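Local coordinates for enoyl-CoA hydratase (PDB 7MCM), which probably catalyses the reversible hydration of 2-trans-enoyl-CoA thioesters to (3S)-3-hydroxyacyl-CoA in fatty acid metabolism, at residues B[14-19]-B[54-59]; B[115-120]-B[137-142]; B[220-225]-B[235-240]; B[128-133]-B[187-192]; B[109-114]-B[123-128]. All blocks are in the same frame, centred on the assembly; numbering follows the deposited sequence. Where two conformers were deposited one is given.

Contact 1: residues B[14-19]-B[54-59]; sequences GRVQTW and VVILTG
Trp19 and Gln17 bind the 54-59 strand through both their N-H and their carbonyl, the usual pattern of parallel strands: Gln17 straddles Val55 and Trp19 straddles Leu57. Of the backbone hydrogen bonds, Trp19 N to Ile56 O measures 2.8 Å, whereas Val54 N to Arg15 O, at the start of the ladder, stretches to 3.3 Å. Between the rungs, C-H···O contacts such as Val55 CA to Gln17 O (3.3 Å) fill in the ladder. The two strands bound a beta-alpha-beta crossover of the crotonase fold, whose helix 33-48 lies against the face bearing Gln17 and Trp19; helix 197-209 covers Thr18, Val54 and Ile56 on the reverse. A CH-pi contact dominates the first of these faces. Val55 CG1 stands 3.6 Å from the centroid of the Trp19 five-membered ring, 16° off its normal, while Val55 CG2 reaches Trp19 CZ2. Rotation of the indole is fixed from its edge: Trp19 NE1 donates to Gln17 OE1 at 2.9 Å, almost straight (171°) and in the ring plane. Apolar contacts are looser, with Val16 CG1 meeting Ile56 CD1 at 3.9 Å and Leu57 CD1 touching Trp19 CB at 4.0 Å.

Contact 2: residues B[115-120]-B[137-142]; sequences GAAIGA and AFFAES
Ala137 meets Gly115 beside two short parallel strands, 116-118 and 138-140, of the small second sheet of the crotonase fold, to which strand 177-178 adds antiparallel beside 138-140. The Ala137 methyl CB lies 3.6 Å from Gly115 O. Phe138 comes next, its CG set between backbone N and carbonyl carbon (chi1 64°), which folds the ring back over the neighbouring strand. One face thus receives Ala116 CA, 4.0 Å from the ring centroid and 15° off the normal, and the ring tip presses closely on the methyl, Phe138 CZ to Ala116 CB being 3.4 Å. On the backbone, Phe138 O accepts Ala117 N at 2.9 Å. Phe139 points to the other face, where its CD2 touches Ala117 CB at 4.1 Å and the ring continues onto Val113 and helix 120-127. Ala140 then uses both its polar backbone atoms: its N donates to Ala117 O (3.1 Å) and its O takes Gly119 N (2.9 Å). Gly119 is the N-cap of helix 120-127, whose amino end in crotonase relatives supplies part of the oxyanion hole; a similar role is likely here. Glu141 centres an inverse gamma turn that swings the chain round the end of the pair. Beyond it, Ser142 points back toward the first strand, placing OG 3.4 Å from Ile118 CG2.

Contact 3: residues B[220-225]-B[235-240]; sequences KRLLLE and LALAAA
Leu222 and Ala238 have the nearest CA atoms of two antiparallel helices, whose axes stand 10.3 Å apart with their directions 170° from each other. At that spacing the gap is bridged by side chains rather than by close backbones. Leu222 spreads both its branches over the second helix: CD1 meets the Ala238 methyl CB at 3.8 Å, and CD2 rests 3.8 Å from Leu237 CD2. Leu237 comes from the second helix: with CG anti to the backbone N (chi1 -177°), it extends toward the first and the two leucines slide past each other in opposite directions. The same Leu237 CD2 also lies 3.7 Å from Glu225 CB and close to Glu225 CG, and so touches residues a turn apart. What it touches there is the aliphatic part of the glutamate. Bent at chi2, Glu225 turns its carboxylate to Arg221 on its own helix, with a salt bridge of 3.1 Å between Arg221 NH2 and Glu225 OE1; OE2 is bound by Ser233 of a third subunit. The pair forms the helical hairpin of the C-terminal region, which in crotonases contributes to oligomerisation. Consistent with that, Leu222 packs on Ile149 and Ala238 on Pro150 of a second subunit, while Leu237 packs on Ala240 of the third. Only about 200 Å² is buried between the segments themselves. The direct interhelix contact is therefore small and apolar, and the polar atoms beside it are anchored along one helix or across subunit boundaries, tying the hairpin to the assembly.

Contact 4: residues B[128-133]-B[187-192]; sequences CDLRIA and LVNEVL
Ala133 is embraced by the backbone of the 187-192 segment, which adds strand 191-192 in parallel to the main sheet of the crotonase fold as its last strand within the chain. Ala133 N donates to Glu190 O at 3.0 Å and Ala133 O accepts Leu192 N at 2.8 Å, the two bonds straddling Val191. Its methyl CB packs on Val188 CG1 at 3.9 Å. Arg131 enters the contact by backbone and side chain alike. Its carbonyl O takes Asn189 N at 2.8 Å in a nearly straight bond (172°), although the donor is tilted from the carbonyl plane. A bend at chi3 (-62°) brings the guanidinium beside Leu187, whose O receives NE of Arg131 at 2.8 Å, in the guanidinium plane. The remaining nitrogens are used too: Arg131 NH1 reaches Cys128 O at 2.8 Å from above the carbonyl plane, while Arg131 NH2 donates to a water. The buried group is thus gripped at each nitrogen, and Ala165 of a second subunit packs against this residue. Ile132 lies alongside Glu190 and also packs on helix 197-209. There the Ile132 and Leu192 side chains meet at a slant, Ile132 CD1 lying 4.0 Å from Leu192 CD1.

Contact 5: residues B[109-114]-B[123-128]; sequences VIAAVN and DLAVMC
Val109, Ala111 and Val113 present their side chains to the end of helix 120-127, where Ala125 of its last turn and Cys128 just beyond it receive them. Ala111 CB lies 4.2 Å from Ala125 CB, small group against small group, which lets strand and helix approach until the CA atoms of these two alanines are 5.6 Å apart. Further along the strand, Val113 CG2, anti to the carbonyl carbon, leans over the same alanine and reaches Ala125 CB at 4.0 Å. Around the thiol residue, Val109 CG1 touches Cys128 SG at 3.6 Å, and Ala111 CB sits 3.9 Å from Cys128 CB, so that the cysteine rests across two residues of the strand that point the same way. Its SG, anti to the carbonyl carbon (chi1 -66°), also meets Leu57 of the adjoining strand. In the fold, this is the packing of a beta-alpha-beta unit: strand 109-113 leads by way of the short strand 116-118 into helix 120-127, and the chain returns through strand 130-134, a parallel neighbour of the first in the main sheet. Helix 197-209 covers the other face, meeting Ile110 and Ala112. Polar interactions stay within the helix or lead beyond the pair. Ala125 O accepts Cys128 N at 3.1 Å and is also bound by Arg131, which places a guanidinium at the carboxyl end of the helix, where a positive group would be expected to suit the helix dipole. Asp129, just after the helix, binds Val109 N through its OD2.

In the fold
From the N terminus, contact 1 closes first, around helix 33-48, and Leu57 N then hands the main sheet on to Ile110 O of contact 5. Contact 5 folds helix 120-127 and the Cys128 after it back on strand 109-113. Contact 2 crosses it along the chain, linking the small sheet to the same helix, and crosses contact 4 as well, Phe139 packing on Val188. Contacts 4 and 5 follow in series but share Cys128; contact 4 closes the widest loop, bringing in the last strand of the main sheet. Contact 3 comes last as a local hairpin, 32 Å between centres from contact 2, yet joined to contact 4 by the Lys220-Asp129 salt bridge. Contacts 3 and 4 both touch a second subunit.

Contact 1: residues B[14-19]-B[54-59]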
# COMPACT_ATOMS: atom_id res chain seq x y z
N GLY B 14 -7.52 -28.08 28.06
CA GLY B 14 -8.75 -27.76 27.35
C GLY B 14 -8.47 -27.19 25.98
O GLY B 14 -7.84 -27.86 25.15
N ARG B 15 -8.90 -25.96 25.72
CA ARG B 15 -8.63 -25.29 24.46
C ARG B 15 -7.41 -24.38 24.52
O ARG B 15 -7.15 -23.63 23.57
CB ARG B 15 -9.85 -24.50 24.00
CG ARG B 15 -11.14 -25.28 24.18
CD ARG B 15 -12.30 -24.61 23.49
NE ARG B 15 -12.44 -25.13 22.14
CZ ARG B 15 -13.43 -25.91 21.73
NH1 ARG B 15 -14.41 -26.26 22.54
NH2 ARG B 15 -13.41 -26.38 20.48
N VAL B 16 -6.64 -24.44 25.60
CA VAL B 16 -5.48 -23.58 25.78
C VAL B 16 -4.23 -24.44 25.79
O VAL B 16 -4.12 -25.37 26.60
CB VAL B 16 -5.59 -22.76 27.08
CG1 VAL B 16 -4.37 -21.84 27.24
CG2 VAL B 16 -6.88 -21.96 27.08
N GLN B 17 -3.28 -24.12 24.92
CA GLN B 17 -1.97 -24.75 24.94
C GLN B 17 -0.97 -23.78 25.53
O GLN B 17 -1.02 -22.57 25.26
CB GLN B 17 -1.49 -25.15 23.54
CG GLN B 17 -1.97 -26.47 23.04
CD GLN B 17 -1.31 -26.86 21.73
OE1 GLN B 17 -0.60 -26.05 21.12
NE2 GLN B 17 -1.57 -28.08 21.28
N THR B 18 -0.05 -24.29 26.33
CA THR B 18 1.08 -23.50 26.79
C THR B 18 2.34 -24.01 26.12
O THR B 18 2.61 -25.21 26.11
CB THR B 18 1.21 -23.55 28.31
OG1 THR B 18 -0.02 -23.11 28.89
CG2 THR B 18 2.32 -22.62 28.78
N TRP B 19 3.09 -23.08 25.52
CA TRP B 19 4.39 -23.36 24.93
C TRP B 19 5.44 -22.73 25.83
O TRP B 19 5.43 -21.51 26.04
CB TRP B 19 4.50 -22.77 23.52
CG TRP B 19 3.47 -23.24 22.54
CD1 TRP B 19 2.51 -24.21 22.74
CD2 TRP B 19 3.29 -22.77 21.21
NE1 TRP B 19 1.76 -24.36 21.60
CE2 TRP B 19 2.22 -23.49 20.64
CE3 TRP B 19 3.94 -21.80 20.43
CZ2 TRP B 19 1.78 -23.28 19.33
CZ3 TRP B 19 3.50 -21.59 19.13
CH2 TRP B 19 2.43 -22.32 18.60
N VAL B 54 -6.30 -20.89 21.96
CA VAL B 54 -5.38 -19.90 22.53
C VAL B 54 -4.06 -20.60 22.81
O VAL B 54 -4.05 -21.75 23.26
CB VAL B 54 -5.93 -19.27 23.83
CG1 VAL B 54 -5.06 -18.09 24.25
CG2 VAL B 54 -7.37 -18.84 23.69
N VAL B 55 -2.96 -19.88 22.58
CA VAL B 55 -1.61 -20.31 22.99
C VAL B 55 -1.09 -19.29 23.99
O VAL B 55 -1.22 -18.08 23.77
CB VAL B 55 -0.65 -20.44 21.79
CG1 VAL B 55 0.83 -20.52 22.24
CG2 VAL B 55 -0.99 -21.65 20.96
N ILE B 56 -0.56 -19.78 25.10
CA ILE B 56 0.23 -18.98 26.04
C ILE B 56 1.70 -19.31 25.80
O ILE B 56 2.12 -20.46 25.94
CB ILE B 56 -0.15 -19.27 27.50
CG1 ILE B 56 -1.60 -18.86 27.80
CG2 ILE B 56 0.86 -18.60 28.43
CD1 ILE B 56 -2.09 -19.35 29.18
N LEU B 57 2.51 -18.29 25.49
CA LEU B 57 3.93 -18.47 25.23
C LEU B 57 4.73 -17.90 26.40
O LEU B 57 4.54 -16.73 26.76
CB LEU B 57 4.35 -17.80 23.92
CG LEU B 57 5.84 -17.83 23.57
CD1 LEU B 57 6.33 -19.27 23.35
CD2 LEU B 57 6.09 -16.95 22.35
N THR B 58 5.61 -18.71 26.98
CA THR B 58 6.34 -18.28 28.17
C THR B 58 7.68 -19.00 28.19
O THR B 58 7.96 -19.86 27.35
CB THR B 58 5.50 -18.55 29.43
OG1 THR B 58 6.01 -17.80 30.53
CG2 THR B 58 5.50 -20.03 29.77
N GLY B 59 8.54 -18.63 29.13
CA GLY B 59 9.88 -19.21 29.23
C GLY B 59 10.06 -20.00 30.52
O GLY B 59 9.52 -19.63 31.56

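Contact 2: residues B[115-120]-B[137-142]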
# COMPACT_ATOMS: atom_id res chain seq x y z
N GLY B 115 10.47 -13.00 32.56
CA GLY B 115 11.79 -12.50 32.91
C GLY B 115 12.39 -11.77 31.74
O GLY B 115 11.65 -11.26 30.89
N ALA B 116 13.72 -11.71 31.67
CA ALA B 116 14.40 -11.01 30.60
C ALA B 116 13.92 -11.45 29.23
O ALA B 116 13.85 -12.64 28.92
CB ALA B 116 15.91 -11.24 30.71
N ALA B 117 13.57 -10.47 28.40
CA ALA B 117 13.25 -10.66 26.99
C ALA B 117 14.18 -9.72 26.23
O ALA B 117 13.94 -8.51 26.16
CB ALA B 117 11.78 -10.37 26.70
N ILE B 118 15.26 -10.28 25.67
CA ILE B 118 16.39 -9.52 25.14
C ILE B 118 16.57 -9.87 23.68
O ILE B 118 16.54 -11.05 23.32
CB ILE B 118 17.68 -9.85 25.92
CG1 ILE B 118 17.49 -9.57 27.41
CG2 ILE B 118 18.90 -9.05 25.35
CD1 ILE B 118 18.70 -10.02 28.27
N GLY B 119 16.83 -8.87 22.85
CA GLY B 119 17.16 -9.17 21.47
C GLY B 119 16.02 -9.87 20.76
O GLY B 119 14.88 -9.39 20.74
N ALA B 120 16.34 -11.02 20.16
CA ALA B 120 15.30 -11.80 19.49
C ALA B 120 14.17 -12.15 20.44
O ALA B 120 13.02 -12.27 20.01
CB ALA B 120 15.93 -13.07 18.89
N ALA B 137 10.24 -9.07 34.91
CA ALA B 137 10.51 -9.03 33.49
C ALA B 137 11.11 -7.69 33.08
O ALA B 137 10.91 -6.66 33.74
CB ALA B 137 9.23 -9.27 32.69
N PHE B 138 11.85 -7.71 31.97
CA PHE B 138 12.27 -6.49 31.31
C PHE B 138 12.51 -6.79 29.84
O PHE B 138 12.64 -7.95 29.44
CB PHE B 138 13.51 -5.87 31.96
CG PHE B 138 14.74 -6.71 31.88
CD1 PHE B 138 15.59 -6.60 30.78
CD2 PHE B 138 15.07 -7.58 32.90
CE1 PHE B 138 16.74 -7.36 30.70
CE2 PHE B 138 16.23 -8.35 32.84
CZ PHE B 138 17.07 -8.23 31.74
N PHE B 139 12.54 -5.73 29.04
CA PHE B 139 12.66 -5.82 27.60
C PHE B 139 13.87 -5.01 27.15
O PHE B 139 14.18 -3.96 27.73
CB PHE B 139 11.40 -5.29 26.90
CG PHE B 139 10.14 -6.00 27.30
CD1 PHE B 139 9.51 -5.71 28.50
CD2 PHE B 139 9.58 -6.97 26.47
CE1 PHE B 139 8.35 -6.39 28.89
CE2 PHE B 139 8.42 -7.64 26.84
CZ PHE B 139 7.81 -7.34 28.06
N ALA B 140 14.56 -5.50 26.14
CA ALA B 140 15.69 -4.76 25.58
C ALA B 140 15.80 -5.10 24.10
O ALA B 140 16.02 -6.26 23.74
CB ALA B 140 17.00 -5.07 26.30
N GLU B 141 15.61 -4.08 23.27
CA GLU B 141 15.93 -4.13 21.85
C GLU B 141 17.43 -3.86 21.71
O GLU B 141 17.87 -2.80 21.27
CB GLU B 141 15.08 -3.10 21.10
CG GLU B 141 15.01 -3.26 19.60
CD GLU B 141 14.10 -4.42 19.19
OE1 GLU B 141 14.33 -5.54 19.67
OE2 GLU B 141 13.19 -4.22 18.36
N SER B 142 18.22 -4.85 22.15
CA SER B 142 19.63 -4.63 22.47
C SER B 142 20.55 -4.59 21.25
O SER B 142 21.73 -4.28 21.42
CB SER B 142 20.11 -5.73 23.41
OG SER B 142 19.94 -7.00 22.82

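Contact 3: residues B[220-225]-B[235-240]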
# COMPACT_ATOMS: atom_id res chain seq x y z
N LYS B 220 -9.28 -13.39 14.54
CA LYS B 220 -7.84 -13.11 14.47
C LYS B 220 -7.40 -12.90 13.03
O LYS B 220 -6.58 -12.02 12.76
CB LYS B 220 -7.03 -14.23 15.10
CG LYS B 220 -5.55 -14.04 14.74
CD LYS B 220 -4.61 -14.75 15.62
CE LYS B 220 -3.17 -14.41 15.22
NZ LYS B 220 -2.24 -15.18 16.05
N ARG B 221 -7.92 -13.71 12.11
CA ARG B 221 -7.61 -13.52 10.69
C ARG B 221 -8.05 -12.15 10.21
O ARG B 221 -7.35 -11.50 9.43
CB ARG B 221 -8.29 -14.62 9.87
CG ARG B 221 -8.08 -14.52 8.36
CD ARG B 221 -6.59 -14.57 7.96
NE ARG B 221 -6.10 -13.24 7.59
CZ ARG B 221 -5.17 -13.00 6.68
NH1 ARG B 221 -4.57 -13.98 6.02
NH2 ARG B 221 -4.84 -11.74 6.40
N LEU B 222 -9.22 -11.69 10.67
CA LEU B 222 -9.66 -10.34 10.34
C LEU B 222 -8.75 -9.29 10.97
O LEU B 222 -8.40 -8.30 10.32
CB LEU B 222 -11.09 -10.14 10.82
CG LEU B 222 -12.15 -10.19 9.74
CD1 LEU B 222 -13.50 -9.76 10.32
CD2 LEU B 222 -11.76 -9.35 8.55
N LEU B 223 -8.37 -9.48 12.24
CA LEU B 223 -7.46 -8.52 12.87
C LEU B 223 -6.12 -8.46 12.16
O LEU B 223 -5.53 -7.38 12.02
CB LEU B 223 -7.25 -8.88 14.34
CG LEU B 223 -8.42 -8.51 15.25
CD1 LEU B 223 -8.33 -9.30 16.54
CD2 LEU B 223 -8.41 -7.02 15.52
N LEU B 224 -5.59 -9.61 11.72
CA LEU B 224 -4.34 -9.61 10.96
C LEU B 224 -4.48 -8.82 9.67
O LEU B 224 -3.59 -8.05 9.30
CB LEU B 224 -3.90 -11.04 10.63
CG LEU B 224 -3.22 -11.85 11.74
CD1 LEU B 224 -2.78 -13.20 11.20
CD2 LEU B 224 -2.01 -11.08 12.24
N GLU B 225 -5.60 -8.99 8.97
CA GLU B 225 -5.82 -8.26 7.72
C GLU B 225 -5.84 -6.75 7.94
O GLU B 225 -5.34 -5.99 7.10
CB GLU B 225 -7.12 -8.75 7.07
CG GLU B 225 -7.54 -7.95 5.85
CD GLU B 225 -6.87 -8.47 4.59
OE1 GLU B 225 -6.08 -9.44 4.69
OE2 GLU B 225 -7.09 -7.88 3.51
N LEU B 235 -13.47 -4.91 4.62
CA LEU B 235 -14.91 -5.06 4.40
C LEU B 235 -15.20 -6.27 3.52
O LEU B 235 -16.14 -7.03 3.80
CB LEU B 235 -15.49 -3.79 3.78
CG LEU B 235 -15.52 -2.53 4.66
CD1 LEU B 235 -15.99 -1.32 3.85
CD2 LEU B 235 -16.41 -2.75 5.87
N ALA B 236 -14.41 -6.47 2.47
CA ALA B 236 -14.62 -7.62 1.59
C ALA B 236 -14.36 -8.94 2.31
O ALA B 236 -15.11 -9.91 2.13
CB ALA B 236 -13.70 -7.51 0.36
N LEU B 237 -13.30 -9.00 3.12
CA LEU B 237 -12.99 -10.23 3.85
C LEU B 237 -14.04 -10.51 4.91
O LEU B 237 -14.53 -11.63 5.04
CB LEU B 237 -11.60 -10.15 4.47
CG LEU B 237 -11.06 -11.39 5.21
CD1 LEU B 237 -10.99 -12.62 4.29
CD2 LEU B 237 -9.70 -11.12 5.84
N ALA B 238 -14.41 -9.48 5.69
CA ALA B 238 -15.43 -9.67 6.71
C ALA B 238 -16.73 -10.19 6.10
O ALA B 238 -17.36 -11.11 6.65
CB ALA B 238 -15.67 -8.37 7.46
N ALA B 239 -17.14 -9.64 4.95
CA ALA B 239 -18.34 -10.12 4.28
C ALA B 239 -18.20 -11.56 3.84
O ALA B 239 -19.15 -12.35 3.91
CB ALA B 239 -18.66 -9.22 3.08
N ALA B 240 -17.00 -11.93 3.36
CA ALA B 240 -16.78 -13.30 2.90
C ALA B 240 -16.69 -14.29 4.06
O ALA B 240 -17.04 -15.45 3.90
CB ALA B 240 -15.51 -13.36 2.05

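Contact 4: residues B[128-133]-B[187-192]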
# COMPACT_ATOMS: atom_id res chain seq x y z
N CYS B 128 3.77 -11.38 19.48
CA CYS B 128 2.57 -12.02 20.01
C CYS B 128 1.41 -11.02 20.05
O CYS B 128 1.60 -9.81 19.93
CB CYS B 128 2.86 -12.60 21.39
SG CYS B 128 4.07 -13.96 21.35
N ASP B 129 0.18 -11.55 20.19
CA ASP B 129 -1.00 -10.69 20.08
C ASP B 129 -1.20 -9.84 21.33
O ASP B 129 -1.62 -8.68 21.23
CB ASP B 129 -2.25 -11.53 19.81
CG ASP B 129 -2.13 -12.33 18.52
OD1 ASP B 129 -1.92 -11.71 17.46
OD2 ASP B 129 -2.23 -13.57 18.56
N LEU B 130 -0.92 -10.40 22.49
CA LEU B 130 -1.12 -9.76 23.79
C LEU B 130 0.10 -10.05 24.63
O LEU B 130 0.65 -11.15 24.54
CB LEU B 130 -2.37 -10.30 24.52
CG LEU B 130 -3.73 -10.03 23.90
CD1 LEU B 130 -4.83 -10.69 24.68
CD2 LEU B 130 -3.91 -8.53 23.93
N ARG B 131 0.52 -9.09 25.45
CA ARG B 131 1.62 -9.30 26.38
C ARG B 131 1.18 -8.97 27.79
O ARG B 131 0.51 -7.95 28.02
CB ARG B 131 2.83 -8.44 26.04
CG ARG B 131 3.68 -8.96 24.91
CD ARG B 131 4.35 -7.77 24.20
NE ARG B 131 3.37 -6.88 23.61
CZ ARG B 131 2.70 -7.16 22.51
NH1 ARG B 131 2.88 -8.32 21.88
NH2 ARG B 131 1.83 -6.28 22.02
N ILE B 132 1.54 -9.84 28.74
CA ILE B 132 1.52 -9.53 30.16
C ILE B 132 2.88 -9.94 30.71
O ILE B 132 3.58 -10.78 30.13
CB ILE B 132 0.37 -10.25 30.90
CG1 ILE B 132 0.56 -11.75 30.84
CG2 ILE B 132 -0.98 -9.91 30.29
CD1 ILE B 132 -0.50 -12.52 31.62
N ALA B 133 3.25 -9.36 31.86
CA ALA B 133 4.61 -9.52 32.36
C ALA B 133 4.63 -9.72 33.86
O ALA B 133 3.78 -9.20 34.59
CB ALA B 133 5.50 -8.31 32.01
N LEU B 187 3.53 -1.50 26.28
CA LEU B 187 4.23 -2.68 25.78
C LEU B 187 3.59 -3.96 26.33
O LEU B 187 3.51 -4.97 25.63
CB LEU B 187 5.71 -2.60 26.14
CG LEU B 187 6.70 -3.66 25.64
CD1 LEU B 187 6.46 -3.98 24.17
CD2 LEU B 187 8.13 -3.16 25.84
N VAL B 188 3.10 -3.91 27.58
CA VAL B 188 2.34 -5.00 28.19
C VAL B 188 1.04 -4.43 28.75
O VAL B 188 0.92 -3.23 29.04
CB VAL B 188 3.11 -5.72 29.31
CG1 VAL B 188 4.46 -6.23 28.82
CG2 VAL B 188 3.28 -4.81 30.52
N ASN B 189 0.04 -5.31 28.89
CA ASN B 189 -1.29 -4.94 29.36
C ASN B 189 -1.43 -5.03 30.87
O ASN B 189 -2.29 -4.37 31.45
CB ASN B 189 -2.35 -5.83 28.72
CG ASN B 189 -2.58 -5.53 27.26
OD1 ASN B 189 -1.91 -4.68 26.67
ND2 ASN B 189 -3.54 -6.23 26.64
N GLU B 190 -0.64 -5.88 31.53
CA GLU B 190 -0.68 -5.93 32.98
C GLU B 190 0.63 -6.51 33.49
O GLU B 190 1.35 -7.24 32.79
CB GLU B 190 -1.88 -6.74 33.51
CG GLU B 190 -2.04 -8.12 32.94
CD GLU B 190 -3.31 -8.84 33.41
OE1 GLU B 190 -3.80 -8.54 34.52
OE2 GLU B 190 -3.81 -9.72 32.67
N VAL B 191 0.97 -6.13 34.72
CA VAL B 191 2.17 -6.58 35.40
C VAL B 191 1.73 -7.32 36.65
O VAL B 191 0.95 -6.79 37.45
CB VAL B 191 3.11 -5.41 35.75
CG1 VAL B 191 4.27 -5.89 36.62
CG2 VAL B 191 3.62 -4.74 34.49
N LEU B 192 2.21 -8.55 36.81
CA LEU B 192 1.82 -9.41 37.91
C LEU B 192 3.04 -9.82 38.70
O LEU B 192 4.17 -9.81 38.19
CB LEU B 192 1.07 -10.64 37.37
CG LEU B 192 -0.06 -10.06 36.52
CD1 LEU B 192 -0.01 -10.50 35.08
CD2 LEU B 192 -1.40 -10.30 37.16
O HOH W 1 1.03 -4.15 23.30
O HOH W 2 0.06 -6.21 25.11

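Contact 5: residues B[109-114]-B[123-128]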
# COMPACT_ATOMS: atom_id res chain seq x y z
N VAL B 109 -2.05 -15.65 20.40
CA VAL B 109 -0.88 -15.98 21.22
C VAL B 109 -0.71 -14.91 22.29
O VAL B 109 -0.54 -13.73 21.98
CB VAL B 109 0.40 -16.11 20.38
CG1 VAL B 109 1.56 -16.48 21.28
CG2 VAL B 109 0.23 -17.18 19.29
N ILE B 110 -0.70 -15.33 23.55
CA ILE B 110 -0.44 -14.45 24.69
C ILE B 110 1.01 -14.68 25.14
O ILE B 110 1.38 -15.80 25.49
CB ILE B 110 -1.42 -14.73 25.84
CG1 ILE B 110 -2.85 -14.35 25.43
CG2 ILE B 110 -1.02 -14.00 27.12
CD1 ILE B 110 -3.89 -15.13 26.26
N ALA B 111 1.83 -13.62 25.12
CA ALA B 111 3.18 -13.72 25.68
C ALA B 111 3.11 -13.47 27.18
O ALA B 111 2.70 -12.39 27.62
CB ALA B 111 4.12 -12.69 25.04
N ALA B 112 3.47 -14.48 27.98
CA ALA B 112 3.56 -14.32 29.43
C ALA B 112 5.04 -14.15 29.75
O ALA B 112 5.78 -15.12 29.91
CB ALA B 112 2.92 -15.50 30.15
N VAL B 113 5.48 -12.89 29.80
CA VAL B 113 6.90 -12.58 29.86
C VAL B 113 7.32 -12.69 31.33
O VAL B 113 7.05 -11.80 32.14
CB VAL B 113 7.20 -11.20 29.26
CG1 VAL B 113 8.71 -10.94 29.19
CG2 VAL B 113 6.56 -11.12 27.86
N ASN B 114 8.00 -13.78 31.66
CA ASN B 114 8.34 -14.12 33.04
C ASN B 114 9.70 -13.56 33.48
O ASN B 114 10.04 -13.66 34.66
CB ASN B 114 8.35 -15.64 33.21
CG ASN B 114 9.27 -16.32 32.22
OD1 ASN B 114 9.04 -16.27 31.01
ND2 ASN B 114 10.34 -16.93 32.72
N ASP B 123 11.77 -9.25 20.58
CA ASP B 123 10.97 -9.17 19.36
C ASP B 123 9.89 -10.25 19.33
O ASP B 123 8.78 -10.01 18.88
CB ASP B 123 11.87 -9.28 18.14
CG ASP B 123 12.86 -8.14 18.05
OD1 ASP B 123 12.77 -7.23 18.88
OD2 ASP B 123 13.75 -8.16 17.19
N LEU B 124 10.22 -11.46 19.80
CA LEU B 124 9.24 -12.53 19.88
C LEU B 124 8.03 -12.12 20.72
O LEU B 124 6.88 -12.28 20.30
CB LEU B 124 9.88 -13.80 20.44
CG LEU B 124 8.95 -15.00 20.70
CD1 LEU B 124 8.31 -15.47 19.43
CD2 LEU B 124 9.71 -16.12 21.37
N ALA B 125 8.27 -11.57 21.92
CA ALA B 125 7.15 -11.14 22.75
C ALA B 125 6.30 -10.10 22.03
O ALA B 125 5.07 -10.18 22.04
CB ALA B 125 7.66 -10.56 24.06
N VAL B 126 6.96 -9.17 21.34
CA VAL B 126 6.28 -8.11 20.63
C VAL B 126 5.51 -8.63 19.42
O VAL B 126 4.55 -8.00 18.97
CB VAL B 126 7.35 -7.06 20.26
CG1 VAL B 126 6.78 -5.98 19.48
CG2 VAL B 126 7.99 -6.51 21.53
N MET B 127 5.91 -9.77 18.86
CA MET B 127 5.18 -10.37 17.75
C MET B 127 3.91 -11.10 18.19
O MET B 127 3.10 -11.47 17.33
CB MET B 127 6.07 -11.37 17.02
CG MET B 127 7.22 -10.77 16.25
SD MET B 127 8.37 -12.10 15.79
CE MET B 127 9.78 -11.08 15.36
N CYS B 128 3.77 -11.38 19.48
CA CYS B 128 2.57 -12.02 20.01
C CYS B 128 1.41 -11.02 20.05
O CYS B 128 1.60 -9.81 19.93
CB CYS B 128 2.86 -12.60 21.39
SG CYS B 128 4.07 -13.96 21.35